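Local coordinates for RagA protein (PDB 6SLN) that probably takes up nutrients, presumably peptides, across the outer membrane of Porphyromonas gingivalis as a TonB-dependent receptor, at residues T97-A111 with P177-A191. Numbering follows the deposited sequence.
Sequences TVSGSVAKVSSEKLA and PNDFESMSVLKDASA
In the plug domain of this TonB-dependent receptor, strand 102-106 pairs with strand 180-186 at one border of the mixed five-stranded sheet; strand 203-208 flanks 180-186 on its other side. The two strand axes run at 161°, an antiparallel pairing, and five backbone hydrogen bonds fix the register. A103 and V185 exchange two: A103 N to V185 O is 2.9 Å with the donor in the carbonyl plane, whereas V185 N approaches A103 O almost end-on (C=O...N 166°). V105 and M183 repeat the exchange, and K187 N extends the series by donating to S101 O at 2.9 Å.

The side chains sort by face. On one, V102 and L186 run alongside each other in the same direction, and the two methyls of V102 divide the work: CG1, anti to the backbone N, meets L186 CD2 at 3.6 Å, while CG2 reaches A191 CB. The chain of K104 runs over the two serines of the partner strand, CE standing 3.8 Å from both S182 OG and S184 OG. The other face carries A103, V105, M183 and V185; A103 and V105 also pack on V126, and M183 on L122. Opposite S101, K187 lays its aliphatic chain along that residue, CG near S101 O and CE near S101 OG, and ends in a salt bridge to D738 and a hydrogen bond to the carbonyl of A127, tying the pair to a barrel strand and to another part of the plug.

Past the other end of the pairing, L110 turns back toward strand 180-186 and forks: CD1 packs on F180 CB, the two side chains set nearly perpendicular, and CD2 touches M183 CE at 3.6 Å, a bend at chi3 (-51°) turning the methionine methyl toward the leucine.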
loop_
_atom_site.group_PDB
_atom_site.type_symbol
_atom_site.label_atom_id
_atom_site.label_comp_id
_atom_site.label_asym_id
_atom_site.label_seq_id
_atom_site.Cartn_x
_atom_site.Cartn_y
_atom_site.Cartn_z
ATOM N N THR A 97 34.249 20.677 24.445
ATOM C CA THR A 97 35.421 21.511 24.224
ATOM C C THR A 97 35.684 22.347 25.471
ATOM O O THR A 97 34.770 22.651 26.245
ATOM C CB THR A 97 35.266 22.409 22.988
ATOM O OG1 THR A 97 36.561 22.845 22.547
ATOM C CG2 THR A 97 34.405 23.605 23.295
ATOM N N VAL A 98 36.953 22.724 25.634
ATOM C CA VAL A 98 37.424 23.364 26.858
ATOM C C VAL A 98 36.771 24.729 27.066
ATOM O O VAL A 98 36.554 25.155 28.208
ATOM C CB VAL A 98 38.964 23.468 26.804
ATOM C CG1 VAL A 98 39.549 23.636 28.205
ATOM C CG2 VAL A 98 39.575 22.256 26.067
ATOM N N SER A 99 36.457 25.438 25.977
ATOM C CA SER A 99 35.870 26.772 26.020
ATOM C C SER A 99 34.352 26.756 25.950
ATOM O O SER A 99 33.731 27.815 26.081
ATOM C CB SER A 99 36.379 27.621 24.848
ATOM O OG SER A 99 37.725 27.334 24.535
ATOM N N GLY A 100 33.747 25.595 25.722
ATOM C CA GLY A 100 32.351 25.556 25.348
ATOM C C GLY A 100 31.422 25.641 26.546
ATOM O O GLY A 100 31.720 25.141 27.630
ATOM N N SER A 101 30.286 26.302 26.331
ATOM C CA SER A 101 29.148 26.267 27.246
ATOM C C SER A 101 28.536 24.876 27.149
ATOM O O SER A 101 27.766 24.587 26.227
ATOM C CB SER A 101 28.139 27.356 26.878
ATOM O OG SER A 101 27.333 27.761 27.978
ATOM N N VAL A 102 28.897 23.989 28.081
ATOM C CA VAL A 102 28.457 22.599 28.054
ATOM C C VAL A 102 27.856 22.228 29.404
ATOM O O VAL A 102 28.483 22.452 30.445
ATOM C CB VAL A 102 29.611 21.641 27.715
ATOM C CG1 VAL A 102 29.098 20.206 27.705
ATOM C CG2 VAL A 102 30.230 22.008 26.381
ATOM N N ALA A 103 26.657 21.635 29.385
ATOM C CA ALA A 103 25.958 21.186 30.586
ATOM C C ALA A 103 25.652 19.704 30.464
ATOM O O ALA A 103 25.186 19.259 29.412
ATOM C CB ALA A 103 24.660 21.959 30.796
ATOM N N LYS A 104 25.916 18.947 31.533
ATOM C CA LYS A 104 25.806 17.491 31.504
ATOM C C LYS A 104 24.827 16.995 32.557
ATOM O O LYS A 104 24.919 17.381 33.729
ATOM C CB LYS A 104 27.164 16.822 31.730
ATOM C CG LYS A 104 27.091 15.302 31.634
ATOM C CD LYS A 104 28.423 14.639 31.950
ATOM C CE LYS A 104 28.943 13.864 30.743
ATOM N NZ LYS A 104 29.673 12.629 31.158
ATOM N N VAL A 105 23.925 16.100 32.155
ATOM C CA VAL A 105 22.897 15.576 33.048
ATOM C C VAL A 105 23.143 14.094 33.267
ATOM O O VAL A 105 23.353 13.338 32.308
ATOM C CB VAL A 105 21.489 15.834 32.497
ATOM C CG1 VAL A 105 20.493 15.063 33.283
ATOM C CG2 VAL A 105 21.172 17.299 32.606
ATOM N N SER A 106 23.108 13.685 34.536
ATOM C CA SER A 106 23.422 12.341 34.995
ATOM C C SER A 106 22.294 11.363 34.641
ATOM O O SER A 106 21.175 11.756 34.289
ATOM C CB SER A 106 23.680 12.368 36.503
ATOM O OG SER A 106 23.259 11.166 37.123
ATOM N N SER A 107 22.597 10.059 34.744
ATOM C CA SER A 107 21.586 9.057 34.407
ATOM C C SER A 107 20.394 9.115 35.355
ATOM O O SER A 107 19.267 8.844 34.932
ATOM C CB SER A 107 22.200 7.646 34.369
ATOM O OG SER A 107 22.672 7.197 35.625
ATOM N N GLU A 108 20.620 9.488 36.624
ATOM C CA GLU A 108 19.531 9.669 37.588
ATOM C C GLU A 108 18.395 10.498 37.009
ATOM O O GLU A 108 17.227 10.095 37.046
ATOM C CB GLU A 108 20.057 10.347 38.854
ATOM C CG GLU A 108 20.722 9.417 39.842
ATOM C CD GLU A 108 22.193 9.200 39.529
ATOM O OE1 GLU A 108 22.977 9.002 40.489
ATOM O OE2 GLU A 108 22.562 9.226 38.329
ATOM N N LYS A 109 18.720 11.676 36.482
ATOM C CA LYS A 109 17.692 12.543 35.933
ATOM C C LYS A 109 17.040 11.956 34.691
ATOM O O LYS A 109 16.010 12.476 34.254
ATOM C CB LYS A 109 18.291 13.917 35.641
ATOM C CG LYS A 109 18.913 14.581 36.874
ATOM C CD LYS A 109 20.431 14.440 36.863
ATOM C CE LYS A 109 21.138 15.628 37.527
ATOM N NZ LYS A 109 22.582 15.689 37.123
ATOM N N LEU A 110 17.596 10.876 34.133
ATOM C CA LEU A 110 17.074 10.261 32.919
ATOM C C LEU A 110 16.328 8.951 33.152
ATOM O O LEU A 110 15.562 8.535 32.275
ATOM C CB LEU A 110 18.221 10.000 31.928
ATOM C CG LEU A 110 19.062 11.197 31.460
ATOM C CD1 LEU A 110 20.360 10.745 30.780
ATOM C CD2 LEU A 110 18.252 12.063 30.515
ATOM N N ALA A 111 16.509 8.312 34.309
ATOM C CA ALA A 111 16.159 6.910 34.516
ATOM C C ALA A 111 14.699 6.712 34.909
ATOM O O ALA A 111 14.144 7.490 35.689
ATOM C CB ALA A 111 17.049 6.300 35.602
ATOM N N PRO A 177 15.476 4.553 27.920
ATOM C CA PRO A 177 16.330 5.612 28.483
ATOM C C PRO A 177 17.157 5.164 29.660
ATOM O O PRO A 177 18.057 5.907 30.076
ATOM C CB PRO A 177 15.327 6.689 28.903
ATOM C CG PRO A 177 13.968 6.190 28.443
ATOM C CD PRO A 177 14.073 4.721 28.321
ATOM N N ASN A 178 16.880 3.990 30.226
ATOM C CA ASN A 178 17.751 3.449 31.258
ATOM C C ASN A 178 19.104 3.049 30.712
ATOM O O ASN A 178 20.040 2.856 31.497
ATOM C CB ASN A 178 17.108 2.241 31.907
ATOM C CG ASN A 178 16.481 2.579 33.202
ATOM O OD1 ASN A 178 15.313 2.302 33.409
ATOM N ND2 ASN A 178 17.245 3.198 34.093
ATOM N N ASP A 179 19.208 2.873 29.392
ATOM C CA ASP A 179 20.480 2.625 28.732
ATOM C C ASP A 179 21.318 3.885 28.569
ATOM O O ASP A 179 22.464 3.783 28.123
ATOM C CB ASP A 179 20.236 1.991 27.365
ATOM C CG ASP A 179 19.411 0.736 27.461
ATOM O OD1 ASP A 179 19.459 0.100 28.528
ATOM O OD2 ASP A 179 18.721 0.388 26.482
ATOM N N PHE A 180 20.781 5.055 28.932
ATOM C CA PHE A 180 21.478 6.328 28.793
ATOM C C PHE A 180 22.375 6.586 29.997
ATOM O O PHE A 180 21.918 6.554 31.146
ATOM C CB PHE A 180 20.482 7.475 28.639
ATOM C CG PHE A 180 19.608 7.375 27.418
ATOM C CD1 PHE A 180 19.851 6.433 26.439
ATOM C CD2 PHE A 180 18.542 8.240 27.252
ATOM C CE1 PHE A 180 19.049 6.361 25.323
ATOM C CE2 PHE A 180 17.733 8.171 26.138
ATOM C CZ PHE A 180 17.985 7.236 25.174
ATOM N N GLU A 181 23.653 6.844 29.725
ATOM C CA GLU A 181 24.599 7.150 30.793
ATOM C C GLU A 181 24.522 8.614 31.178
ATOM O O GLU A 181 24.424 8.959 32.360
ATOM C CB GLU A 181 26.021 6.806 30.353
ATOM C CG GLU A 181 27.059 6.958 31.441
ATOM C CD GLU A 181 26.677 6.207 32.697
ATOM O OE1 GLU A 181 26.018 6.812 33.570
ATOM O OE2 GLU A 181 27.026 5.009 32.808
ATOM N N SER A 182 24.578 9.489 30.187
ATOM C CA SER A 182 24.566 10.914 30.436
ATOM C C SER A 182 23.913 11.593 29.249
ATOM O O SER A 182 23.617 10.967 28.225
ATOM C CB SER A 182 25.981 11.452 30.671
ATOM O OG SER A 182 26.922 10.790 29.842
ATOM N N MET A 183 23.661 12.882 29.418
ATOM C CA MET A 183 23.190 13.733 28.338
ATOM C C MET A 183 23.893 15.069 28.484
ATOM O O MET A 183 23.829 15.701 29.547
ATOM C CB MET A 183 21.672 13.895 28.368
ATOM C CG MET A 183 21.172 14.927 27.397
ATOM S SD MET A 183 19.379 15.011 27.402
ATOM C CE MET A 183 18.934 13.288 27.188
ATOM N N SER A 184 24.618 15.456 27.444
ATOM C CA SER A 184 25.334 16.722 27.406
ATOM C C SER A 184 24.581 17.696 26.511
ATOM O O SER A 184 24.174 17.343 25.399
ATOM C CB SER A 184 26.765 16.535 26.899
ATOM O OG SER A 184 27.469 15.575 27.665
ATOM N N VAL A 185 24.369 18.910 27.001
ATOM C CA VAL A 185 23.734 19.947 26.204
ATOM C C VAL A 185 24.804 20.966 25.855
ATOM O O VAL A 185 25.437 21.543 26.748
ATOM C CB VAL A 185 22.540 20.585 26.932
ATOM C CG1 VAL A 185 21.869 21.638 26.044
ATOM C CG2 VAL A 185 21.539 19.501 27.298
ATOM N N LEU A 186 25.030 21.153 24.554
ATOM C CA LEU A 186 26.040 22.072 24.047
ATOM C C LEU A 186 25.366 23.355 23.569
ATOM O O LEU A 186 24.527 23.324 22.659
ATOM C CB LEU A 186 26.834 21.428 22.915
ATOM C CG LEU A 186 27.219 19.967 23.072
ATOM C CD1 LEU A 186 28.022 19.578 21.883
ATOM C CD2 LEU A 186 28.019 19.751 24.333
ATOM N N LYS A 187 25.750 24.484 24.169
ATOM C CA LYS A 187 25.019 25.728 23.996
ATOM C C LYS A 187 25.690 26.745 23.080
ATOM O O LYS A 187 24.986 27.598 22.534
ATOM C CB LYS A 187 24.774 26.381 25.365
ATOM C CG LYS A 187 24.242 25.413 26.410
ATOM C CD LYS A 187 23.673 26.130 27.643
ATOM C CE LYS A 187 24.329 25.627 28.939
ATOM N NZ LYS A 187 23.874 26.341 30.186
ATOM N N ASP A 188 27.009 26.686 22.895
ATOM C CA ASP A 188 27.737 27.733 22.189
ATOM C C ASP A 188 28.520 27.187 20.998
ATOM O O ASP A 188 28.784 25.990 20.882
ATOM C CB ASP A 188 28.705 28.451 23.126
ATOM C CG ASP A 188 29.934 27.644 23.388
ATOM O OD1 ASP A 188 29.833 26.667 24.146
ATOM O OD2 ASP A 188 30.986 27.965 22.820
ATOM N N ALA A 189 28.936 28.118 20.134
ATOM C CA ALA A 189 29.534 27.771 18.849
ATOM C C ALA A 189 30.854 27.031 19.002
ATOM O O ALA A 189 31.249 26.271 18.106
ATOM C CB ALA A 189 29.745 29.034 18.020
ATOM N N SER A 190 31.568 27.261 20.098
ATOM C CA SER A 190 32.804 26.522 20.304
ATOM C C SER A 190 32.519 25.081 20.686
ATOM O O SER A 190 33.299 24.187 20.345
ATOM C CB SER A 190 33.646 27.200 21.379
ATOM O OG SER A 190 34.753 26.410 21.766
ATOM N N ALA A 191 31.401 24.839 21.380
ATOM C CA ALA A 191 31.061 23.500 21.847
ATOM C C ALA A 191 30.351 22.672 20.794
ATOM O O ALA A 191 30.287 21.453 20.943
ATOM C CB ALA A 191 30.177 23.566 23.094
#